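Local coordinates for protein cadherin-related family member 2 (Homo sapiens, PDB 5CZR) that mediates calcium-dependent adhesion between neighbouring microvilli by pairing with CDHR5, and so controls how microvilli pack on epithelial cells, at residues 2-13 with 76-88. Residues are numbered along the deposited sequence; the frame is centred on the assembly and turned at random.
Sequences NVAPKFLANMTS and VTISVSDPYIQVQ. With CA (calcium ion), chain E.
Phe7 slides its ring between Ile78 and Val80. In a pair of CH-pi contacts, Ile78 CD1 sits over the centre of one face, 3.7 Å from the centroid of the Phe7 ring, and Val80 CG1 lies over the opposite face, offset toward the rim. Phe7 CZ comes 3.5 Å from Ser79 C. With CG of Phe7 anti to the carbonyl carbon (chi1 -81°), the ring points across to the 76-88 hairpin. Replacing Phe7 by an alanine is likely to leave a gap between Ile78 and Val80 and deprive both methyls of their aromatic partner. This joins the two sheets of the first cadherin domain's Greek-key sandwich: strand 6-7 belongs to one, the hairpin of strands 73-81 and 86-96 to the other. Pro5 CG packs 4.0 Å from Val87 CG2, the two side chains running past each other in opposite directions. At the N-terminus Asn2 and Asp82 approach from opposite directions, their amide and carboxylate planes 56° apart, and share a calcium ion through Asn2 OD1 and Asp82 OD2; Val3 O, Asp33, Asp35 and Asp37 complete the site. Asn2 ND2 also donates to the syn lone pair of Asp82 OD2 (2.9 Å), while Asp82 OD1 accepts from the backbone N of Tyr84 (an Asx turn) and of Ile85 (an Asx motif), which limits the carboxylate's rotation.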
loop_
_atom_site.group_PDB
_atom_site.type_symbol
_atom_site.label_atom_id
_atom_site.label_comp_id
_atom_site.label_asym_id
_atom_site.label_seq_id
_atom_site.Cartn_x
_atom_site.Cartn_y
_atom_site.Cartn_z
ATOM N N ASN A 2 6.983 7.898 49.977
ATOM C CA ASN A 2 7.264 7.749 48.510
ATOM C C ASN A 2 6.200 8.344 47.594
ATOM O O ASN A 2 5.010 8.129 47.796
ATOM C CB ASN A 2 7.482 6.283 48.062
ATOM C CG ASN A 2 7.857 6.184 46.560
ATOM O OD1 ASN A 2 8.837 6.792 46.116
ATOM N ND2 ASN A 2 7.069 5.444 45.778
ATOM N N VAL A 3 6.646 9.036 46.548
ATOM C CA VAL A 3 5.781 9.470 45.453
ATOM C C VAL A 3 5.905 8.516 44.234
ATOM O O VAL A 3 7.018 8.145 43.819
ATOM C CB VAL A 3 6.120 10.919 45.035
ATOM C CG1 VAL A 3 5.155 11.405 43.961
ATOM C CG2 VAL A 3 6.059 11.827 46.259
ATOM N N ALA A 4 4.758 8.113 43.699
ATOM C CA ALA A 4 4.723 7.234 42.542
ATOM C C ALA A 4 5.285 7.958 41.326
ATOM O O ALA A 4 5.058 9.160 41.166
ATOM C CB ALA A 4 3.306 6.774 42.258
ATOM N N PRO A 5 6.039 7.243 40.475
ATOM C CA PRO A 5 6.437 7.834 39.196
ATOM C C PRO A 5 5.230 8.030 38.286
ATOM O O PRO A 5 4.181 7.398 38.480
ATOM C CB PRO A 5 7.388 6.798 38.608
ATOM C CG PRO A 5 6.940 5.508 39.229
ATOM C CD PRO A 5 6.514 5.859 40.615
ATOM N N LYS A 6 5.414 8.878 37.291
ATOM C CA LYS A 6 4.345 9.332 36.414
ATOM C C LYS A 6 4.915 9.472 35.010
ATOM O O LYS A 6 5.958 10.085 34.809
ATOM C CB LYS A 6 3.810 10.678 36.908
ATOM C CG LYS A 6 2.560 11.185 36.188
ATOM C CD LYS A 6 1.546 11.832 37.155
ATOM C CE LYS A 6 2.079 13.077 37.863
ATOM N NZ LYS A 6 2.028 14.281 36.971
ATOM N N PHE A 7 4.295 8.786 34.065
ATOM C CA PHE A 7 4.638 8.919 32.650
ATOM C C PHE A 7 4.388 10.350 32.190
ATOM O O PHE A 7 3.425 10.996 32.609
ATOM C CB PHE A 7 3.767 7.974 31.812
ATOM C CG PHE A 7 4.266 6.539 31.793
ATOM C CD1 PHE A 7 5.457 6.225 31.183
ATOM C CD2 PHE A 7 3.508 5.515 32.320
ATOM C CE1 PHE A 7 5.897 4.917 31.129
ATOM C CE2 PHE A 7 3.926 4.203 32.258
ATOM C CZ PHE A 7 5.113 3.897 31.654
ATOM N N LEU A 8 5.255 10.836 31.332
ATOM C CA LEU A 8 5.019 12.130 30.703
ATOM C C LEU A 8 3.727 12.103 29.910
ATOM O O LEU A 8 3.303 11.063 29.429
ATOM C CB LEU A 8 6.200 12.530 29.786
ATOM C CG LEU A 8 7.590 12.632 30.467
ATOM C CD1 LEU A 8 8.612 13.330 29.561
ATOM C CD2 LEU A 8 7.500 13.328 31.824
ATOM N N ALA A 9 3.131 13.278 29.767
ATOM C CA ALA A 9 1.877 13.461 29.062
ATOM C C ALA A 9 1.808 12.804 27.679
ATOM O O ALA A 9 0.752 12.291 27.286
ATOM C CB ALA A 9 1.544 14.962 28.963
ATOM N N ASN A 10 2.899 12.834 26.924
ATOM C CA ASN A 10 2.878 12.306 25.551
ATOM C C ASN A 10 3.011 10.765 25.464
ATOM O O ASN A 10 3.060 10.212 24.378
ATOM C CB ASN A 10 3.936 12.994 24.676
ATOM C CG ASN A 10 5.354 12.742 25.186
ATOM O OD1 ASN A 10 5.584 12.681 26.400
ATOM N ND2 ASN A 10 6.277 12.533 24.288
ATOM N N MET A 11 2.998 10.077 26.596
ATOM C CA MET A 11 3.003 8.616 26.593
ATOM C C MET A 11 1.622 7.952 26.357
ATOM O O MET A 11 1.515 6.729 26.466
ATOM C CB MET A 11 3.601 8.093 27.906
ATOM C CG MET A 11 5.062 8.478 28.092
ATOM S SD MET A 11 6.167 7.565 26.976
ATOM C CE MET A 11 6.708 8.876 25.876
ATOM N N THR A 12 0.584 8.725 26.064
ATOM C CA THR A 12 -0.743 8.145 25.781
ATOM C C THR A 12 -0.804 7.455 24.412
ATOM O O THR A 12 -1.551 6.502 24.220
ATOM C CB THR A 12 -1.851 9.223 25.789
ATOM O OG1 THR A 12 -1.576 10.197 24.783
ATOM C CG2 THR A 12 -1.905 9.934 27.141
ATOM N N SER A 13 0.036 7.912 23.480
ATOM C CA SER A 13 0.067 7.345 22.172
ATOM C C SER A 13 1.437 7.481 21.537
ATOM O O SER A 13 2.237 8.341 21.899
ATOM C CB SER A 13 -0.946 8.037 21.268
ATOM O OG SER A 13 -0.437 9.337 20.935
ATOM N N VAL A 76 -1.291 -1.258 24.045
ATOM C CA VAL A 76 -0.410 -2.015 24.892
ATOM C C VAL A 76 -0.436 -1.432 26.285
ATOM O O VAL A 76 -0.824 -0.289 26.480
ATOM C CB VAL A 76 1.048 -2.010 24.357
ATOM C CG1 VAL A 76 1.133 -2.810 23.085
ATOM C CG2 VAL A 76 1.555 -0.588 24.140
ATOM N N THR A 77 -0.055 -2.245 27.256
ATOM C CA THR A 77 0.108 -1.768 28.616
ATOM C C THR A 77 1.565 -1.416 28.823
ATOM O O THR A 77 2.461 -2.229 28.564
ATOM C CB THR A 77 -0.364 -2.814 29.643
ATOM O OG1 THR A 77 -1.745 -3.059 29.420
ATOM C CG2 THR A 77 -0.213 -2.280 31.066
ATOM N N ILE A 78 1.792 -0.181 29.245
ATOM C CA ILE A 78 3.107 0.251 29.564
ATOM C C ILE A 78 3.255 0.381 31.067
ATOM O O ILE A 78 2.328 0.723 31.764
ATOM C CB ILE A 78 3.500 1.537 28.836
ATOM C CG1 ILE A 78 2.503 2.673 29.109
ATOM C CG2 ILE A 78 3.603 1.270 27.341
ATOM C CD1 ILE A 78 3.013 4.036 28.649
ATOM N N SER A 79 4.479 0.174 31.537
ATOM C CA SER A 79 4.760 0.143 32.962
ATOM C C SER A 79 6.039 0.941 33.303
ATOM O O SER A 79 7.044 0.840 32.600
ATOM C CB SER A 79 4.977 -1.307 33.374
ATOM O OG SER A 79 5.259 -1.406 34.744
ATOM N N VAL A 80 5.964 1.727 34.367
ATOM C CA VAL A 80 7.135 2.291 34.985
ATOM C C VAL A 80 7.106 1.995 36.492
ATOM O O VAL A 80 6.076 2.094 37.134
ATOM C CB VAL A 80 7.252 3.804 34.727
ATOM C CG1 VAL A 80 6.020 4.559 35.238
ATOM C CG2 VAL A 80 8.521 4.356 35.361
ATOM N N SER A 81 8.260 1.633 37.026
ATOM C CA SER A 81 8.379 1.230 38.410
ATOM C C SER A 81 9.508 2.000 39.066
ATOM O O SER A 81 10.614 2.060 38.508
ATOM C CB SER A 81 8.674 -0.250 38.491
ATOM O OG SER A 81 7.587 -0.987 37.995
ATOM N N ASP A 82 9.256 2.624 40.222
ATOM C CA ASP A 82 10.390 3.030 41.081
ATOM C C ASP A 82 10.712 1.786 41.949
ATOM O O ASP A 82 10.237 0.684 41.621
ATOM C CB ASP A 82 10.107 4.357 41.811
ATOM C CG ASP A 82 9.040 4.242 42.886
ATOM O OD1 ASP A 82 8.615 3.119 43.265
ATOM O OD2 ASP A 82 8.616 5.300 43.356
ATOM N N PRO A 83 11.568 1.914 42.975
ATOM C CA PRO A 83 11.883 0.718 43.793
ATOM C C PRO A 83 10.704 0.184 44.609
ATOM O O PRO A 83 10.713 -0.991 44.970
ATOM C CB PRO A 83 12.983 1.211 44.723
ATOM C CG PRO A 83 13.606 2.367 44.010
ATOM C CD PRO A 83 12.471 3.031 43.286
ATOM N N TYR A 84 9.660 1.009 44.793
ATOM C CA TYR A 84 8.555 0.720 45.719
ATOM C C TYR A 84 7.198 0.419 45.087
ATOM O O TYR A 84 6.402 -0.304 45.666
ATOM C CB TYR A 84 8.393 1.902 46.678
ATOM C CG TYR A 84 9.715 2.454 47.127
ATOM C CD1 TYR A 84 10.486 1.778 48.087
ATOM C CD2 TYR A 84 10.218 3.629 46.581
ATOM C CE1 TYR A 84 11.715 2.274 48.489
ATOM C CE2 TYR A 84 11.442 4.133 46.989
ATOM C CZ TYR A 84 12.184 3.438 47.921
ATOM O OH TYR A 84 13.395 3.936 48.298
ATOM N N ILE A 85 6.914 0.998 43.920
ATOM C CA ILE A 85 5.608 0.830 43.307
ATOM C C ILE A 85 5.689 0.699 41.786
ATOM O O ILE A 85 6.502 1.375 41.133
ATOM C CB ILE A 85 4.653 1.974 43.742
ATOM C CG1 ILE A 85 3.203 1.642 43.328
ATOM C CG2 ILE A 85 5.144 3.349 43.238
ATOM C CD1 ILE A 85 2.142 2.595 43.897
ATOM N N GLN A 86 4.804 -0.138 41.244
ATOM C CA GLN A 86 4.662 -0.319 39.831
ATOM C C GLN A 86 3.475 0.489 39.320
ATOM O O GLN A 86 2.421 0.429 39.909
ATOM C CB GLN A 86 4.426 -1.804 39.552
ATOM C CG GLN A 86 4.264 -2.075 38.065
ATOM C CD GLN A 86 4.164 -3.532 37.708
ATOM O OE1 GLN A 86 3.838 -4.388 38.536
ATOM N NE2 GLN A 86 4.468 -3.831 36.425
ATOM N N VAL A 87 3.660 1.252 38.249
ATOM C CA VAL A 87 2.622 2.116 37.680
ATOM C C VAL A 87 2.393 1.727 36.202
ATOM O O VAL A 87 3.338 1.667 35.431
ATOM C CB VAL A 87 3.052 3.620 37.754
ATOM C CG1 VAL A 87 2.065 4.567 37.008
ATOM C CG2 VAL A 87 3.217 4.044 39.205
ATOM N N GLN A 88 1.151 1.435 35.846
ATOM C CA GLN A 88 0.821 0.869 34.554
ATOM C C GLN A 88 -0.297 1.667 33.917
ATOM O O GLN A 88 -1.201 2.129 34.618
ATOM C CB GLN A 88 0.371 -0.564 34.683
ATOM C CG GLN A 88 1.379 -1.438 35.399
ATOM C CD GLN A 88 0.987 -2.909 35.397
ATOM O OE1 GLN A 88 0.945 -3.554 34.346
ATOM N NE2 GLN A 88 0.778 -3.468 36.585
HETATM CA CA CA E . 9.340 7.570 43.933
#